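Local coordinates for protein prolyl oligopeptidase (Galerina marginata, PDB 5N4B) that cleaves peptide bonds after prolyl residues and macrocyclises the trimmed peptide precursor in the biosynthesis of amanitin toxins, at residues A[641-645]-A[672-677]; A[59-63]-A[687-691]. The protein carries 1 engineered substitution. One frame throughout, in Å; residues are numbered along the deposited sequence.

Interaction 1: residues A[641-645]-A[672-677]; sequences PVHNV and KFIATL
In the alpha/beta-hydrolase domain, the loop between helix 630-636 and strand 653-659 packs on helix 668-680, with no hydrogen bond between 641-645 and 672-677. The CA atoms of Val642 and Phe673 lie 5.1 Å apart, those of Val645 and Leu677 6.7 Å. Pro641 (phi/psi -61/-40) points toward the helix, its CB 3.7 Å from Phe673 CE1, and also touches Leu582 of helix 579-590. Val642 (-62/-22, chi1 t) sets CG2 3.9 Å from Phe673 N and 4.0 Å from Lys672 CB. The chain turns through His643 (-105/6) and Asn644 (-129/16), and Asn644 N bonds back to Pro641 O at 3.2 Å. Val645 (-73/135, chi1 t) returns to the helix: its CG2 meets CE1 of Phe673 (chi1 t, swinging the ring end to the loop) at 3.9 Å and Thr676 CG2 at 3.8 Å, its CG1 Leu677 CD2 at 4.0 Å. Lys672 NZ salt-bridges Asp36, Glu42 and Asp607. Thr676, chi1 m, turns its hydroxyl back along its own helix, OG1 donating to Lys672 O at 2.7 Å.

Interaction 2: residues A[59-63]-A[687-691]; sequences AQSYL and PLLIK
This is a buried, largely apolar helix-on-strand contact joining regions far apart in sequence: helix 46-64, from the N-terminal part of the chain, lies against strand 688-693, and no hydrogen bond links 59-63 to 687-691. The axes of helix 59-63 and strand 688-691 approach to 8.6 Å at a signed crossing angle of -109°, so the helix runs steeply across the strand. Ala59 sits closest, its CA 5.5 Å from that of Leu689; its small CB reaches Leu689 CB at 4.1 Å and Ile690 O at 3.5 Å. Strand 688-693 is an edge strand of the eight-stranded alpha/beta-hydrolase sheet, hydrogen-bonded to strand 653-659. Tyr62, chi1 t, lays its ring against Pro687, whose CG lies 4.0 Å from the ring centroid and 28° off its normal, a CH-pi contact over the face. Leu689 (m, t) brings CD1 to 3.8 Å from Tyr62 CD2. Lys691 (-104/141) places CD 4.2 Å from Leu63 CD1, while its NZ forms salt bridges with Asp714 and Asp711 of helix 705-722.

The two contacts, with centres about 17 Å apart, belong to one layered arrangement at an edge of the hydrolase sheet. Helix 668-680 precedes strand 688-693 and packs on it: Ile674 CD1 lies 3.7 Å from Leu688 C, Ile674 CG2 is 4.1 Å from Ile690 CG2, and Leu677 CB is 4.2 Å from Leu688 CD1. Ile674, without contacts across interaction 1, thus connects its helix to that strand. The CA-to-CB bond of Ile690 points away from segment 59-63 and its side chain packs on Phe671 of helix 668-680, so both helices flank the strand. Interaction 1 lies away from the catalytic residues; in interaction 2, the Ile690 side chain is about 11 Å from that of charge-relay Asp662.

Interaction 1: residues A[641-645]-A[672-677]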
# COMPACT_ATOMS: atom_id res chain seq x y z
N PRO A 641 -21.36 4.00 6.94
CA PRO A 641 -21.58 5.45 6.85
C PRO A 641 -22.77 5.84 6.00
O PRO A 641 -23.51 6.75 6.38
CB PRO A 641 -20.23 5.96 6.28
CG PRO A 641 -19.24 4.93 6.77
CD PRO A 641 -19.96 3.62 6.73
N VAL A 642 -22.99 5.16 4.88
CA VAL A 642 -24.11 5.50 4.00
C VAL A 642 -25.44 5.32 4.69
O VAL A 642 -26.42 5.93 4.27
CB VAL A 642 -24.01 4.58 2.76
CG1 VAL A 642 -25.32 4.49 1.99
CG2 VAL A 642 -22.89 5.06 1.81
N HIS A 643 -25.51 4.52 5.74
CA HIS A 643 -26.76 4.20 6.43
C HIS A 643 -26.95 4.90 7.76
O HIS A 643 -27.94 4.63 8.42
CB HIS A 643 -26.89 2.70 6.59
CG HIS A 643 -26.82 1.99 5.28
ND1 HIS A 643 -25.66 1.43 4.79
CD2 HIS A 643 -27.74 1.88 4.30
CE1 HIS A 643 -25.88 0.99 3.57
NE2 HIS A 643 -27.14 1.24 3.25
N ASN A 644 -26.05 5.81 8.14
CA ASN A 644 -26.11 6.44 9.44
C ASN A 644 -26.04 7.96 9.40
O ASN A 644 -25.78 8.59 10.43
CB ASN A 644 -25.06 5.83 10.35
CG ASN A 644 -25.48 4.44 10.77
OD1 ASN A 644 -26.31 4.26 11.69
ND2 ASN A 644 -25.00 3.43 10.06
N VAL A 645 -26.26 8.57 8.24
CA VAL A 645 -26.28 10.03 8.13
C VAL A 645 -27.56 10.55 8.77
O VAL A 645 -28.62 9.95 8.62
CB VAL A 645 -26.18 10.46 6.66
CG1 VAL A 645 -26.25 11.96 6.57
CG2 VAL A 645 -24.91 9.93 6.03
N LYS A 672 -22.63 7.33 -3.26
CA LYS A 672 -23.78 7.20 -2.39
C LYS A 672 -23.61 8.05 -1.15
O LYS A 672 -24.55 8.67 -0.67
CB LYS A 672 -24.02 5.75 -2.00
CG LYS A 672 -24.53 4.87 -3.12
CD LYS A 672 -24.93 3.51 -2.53
CE LYS A 672 -25.28 2.58 -3.61
NZ LYS A 672 -25.59 1.29 -3.02
N PHE A 673 -22.40 8.06 -0.58
CA PHE A 673 -22.20 8.81 0.64
C PHE A 673 -22.44 10.30 0.42
O PHE A 673 -23.17 10.94 1.19
CB PHE A 673 -20.84 8.52 1.27
CG PHE A 673 -20.65 9.15 2.61
CD1 PHE A 673 -21.38 8.68 3.69
CD2 PHE A 673 -19.80 10.21 2.78
CE1 PHE A 673 -21.22 9.23 4.95
CE2 PHE A 673 -19.63 10.78 4.04
CZ PHE A 673 -20.37 10.28 5.11
N ILE A 674 -21.86 10.88 -0.64
CA ILE A 674 -22.00 12.32 -0.87
C ILE A 674 -23.45 12.66 -1.23
O ILE A 674 -24.00 13.68 -0.80
CB ILE A 674 -20.98 12.87 -1.88
CG1 ILE A 674 -20.89 14.41 -1.83
CG2 ILE A 674 -21.34 12.42 -3.26
CD1 ILE A 674 -20.39 14.95 -0.52
N ALA A 675 -24.12 11.80 -2.00
CA ALA A 675 -25.52 12.07 -2.31
C ALA A 675 -26.38 12.05 -1.06
O ALA A 675 -27.31 12.85 -0.91
CB ALA A 675 -26.00 11.03 -3.33
N THR A 676 -26.07 11.14 -0.14
CA THR A 676 -26.80 11.04 1.12
C THR A 676 -26.53 12.24 2.02
O THR A 676 -27.44 12.78 2.65
CB THR A 676 -26.44 9.70 1.79
OG1 THR A 676 -26.80 8.62 0.91
CG2 THR A 676 -27.19 9.49 3.06
N LEU A 677 -25.28 12.69 2.10
CA LEU A 677 -24.99 13.90 2.85
C LEU A 677 -25.75 15.07 2.28
O LEU A 677 -26.35 15.85 3.03
CB LEU A 677 -23.50 14.21 2.80
CG LEU A 677 -22.52 13.42 3.64
CD1 LEU A 677 -21.11 13.91 3.39
CD2 LEU A 677 -22.89 13.53 5.11

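Interaction 2: residues A[59-63]-A[687-691]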
# COMPACT_ATOMS: atom_id res chain seq x y z
N ALA A 59 -17.33 21.26 -7.38
CA ALA A 59 -16.15 21.22 -6.55
C ALA A 59 -15.08 22.14 -7.12
O ALA A 59 -14.44 22.90 -6.38
CB ALA A 59 -15.60 19.81 -6.45
N GLN A 60 -14.85 22.07 -8.45
CA GLN A 60 -13.82 22.91 -9.03
C GLN A 60 -14.19 24.39 -8.95
O GLN A 60 -13.32 25.22 -8.70
CB GLN A 60 -13.56 22.55 -10.50
CG GLN A 60 -12.39 23.34 -11.10
CD GLN A 60 -11.13 23.05 -10.39
OE1 GLN A 60 -10.67 21.89 -10.34
NE2 GLN A 60 -10.56 24.06 -9.76
N SER A 61 -15.47 24.72 -9.11
CA SER A 61 -15.90 26.10 -8.96
C SER A 61 -15.58 26.61 -7.54
O SER A 61 -15.21 27.77 -7.34
CB SER A 61 -17.38 26.25 -9.29
OG SER A 61 -17.83 27.56 -8.99
N TYR A 62 -15.79 25.78 -6.52
CA TYR A 62 -15.49 26.18 -5.16
C TYR A 62 -13.99 26.40 -4.98
O TYR A 62 -13.57 27.43 -4.46
CB TYR A 62 -15.98 25.13 -4.15
CG TYR A 62 -15.84 25.58 -2.73
CD1 TYR A 62 -16.72 26.48 -2.22
CD2 TYR A 62 -14.83 25.14 -1.91
CE1 TYR A 62 -16.63 26.94 -0.95
CE2 TYR A 62 -14.72 25.65 -0.61
CZ TYR A 62 -15.63 26.54 -0.15
OH TYR A 62 -15.57 27.04 1.15
N LEU A 63 -13.19 25.44 -5.42
CA LEU A 63 -11.74 25.56 -5.32
C LEU A 63 -11.22 26.79 -6.06
O LEU A 63 -10.24 27.40 -5.62
CB LEU A 63 -11.09 24.26 -5.82
CG LEU A 63 -11.45 23.01 -4.97
CD1 LEU A 63 -11.08 21.75 -5.77
CD2 LEU A 63 -10.81 23.04 -3.62
N PRO A 687 -19.12 23.34 2.87
CA PRO A 687 -19.37 22.62 1.62
C PRO A 687 -19.10 21.14 1.76
O PRO A 687 -18.15 20.71 2.43
CB PRO A 687 -18.39 23.28 0.64
CG PRO A 687 -17.26 23.75 1.51
CD PRO A 687 -18.00 24.28 2.74
N LEU A 688 -19.94 20.37 1.09
CA LEU A 688 -19.86 18.91 1.01
C LEU A 688 -19.69 18.59 -0.47
O LEU A 688 -20.66 18.62 -1.23
CB LEU A 688 -21.08 18.25 1.63
CG LEU A 688 -21.36 18.75 3.06
CD1 LEU A 688 -22.68 18.21 3.58
CD2 LEU A 688 -20.30 18.37 4.05
N LEU A 689 -18.48 18.30 -0.90
CA LEU A 689 -18.10 18.28 -2.31
C LEU A 689 -17.40 16.98 -2.68
O LEU A 689 -16.88 16.26 -1.81
CB LEU A 689 -17.10 19.38 -2.62
CG LEU A 689 -17.56 20.78 -2.24
CD1 LEU A 689 -16.41 21.74 -2.43
CD2 LEU A 689 -18.78 21.17 -3.02
N ILE A 690 -17.40 16.64 -3.97
CA ILE A 690 -16.67 15.47 -4.47
C ILE A 690 -15.97 15.81 -5.78
O ILE A 690 -16.55 16.45 -6.67
CB ILE A 690 -17.57 14.21 -4.61
CG1 ILE A 690 -16.73 13.01 -5.04
CG2 ILE A 690 -18.72 14.46 -5.61
CD1 ILE A 690 -17.51 11.71 -4.89
N LYS A 691 -14.70 15.38 -5.87
CA LYS A 691 -13.90 15.43 -7.08
C LYS A 691 -13.83 14.03 -7.66
O LYS A 691 -13.66 13.05 -6.92
CB LYS A 691 -12.47 15.86 -6.75
CG LYS A 691 -12.29 17.29 -6.58
CD LYS A 691 -10.81 17.60 -6.24
CE LYS A 691 -9.85 17.20 -7.34
NZ LYS A 691 -8.42 17.60 -7.10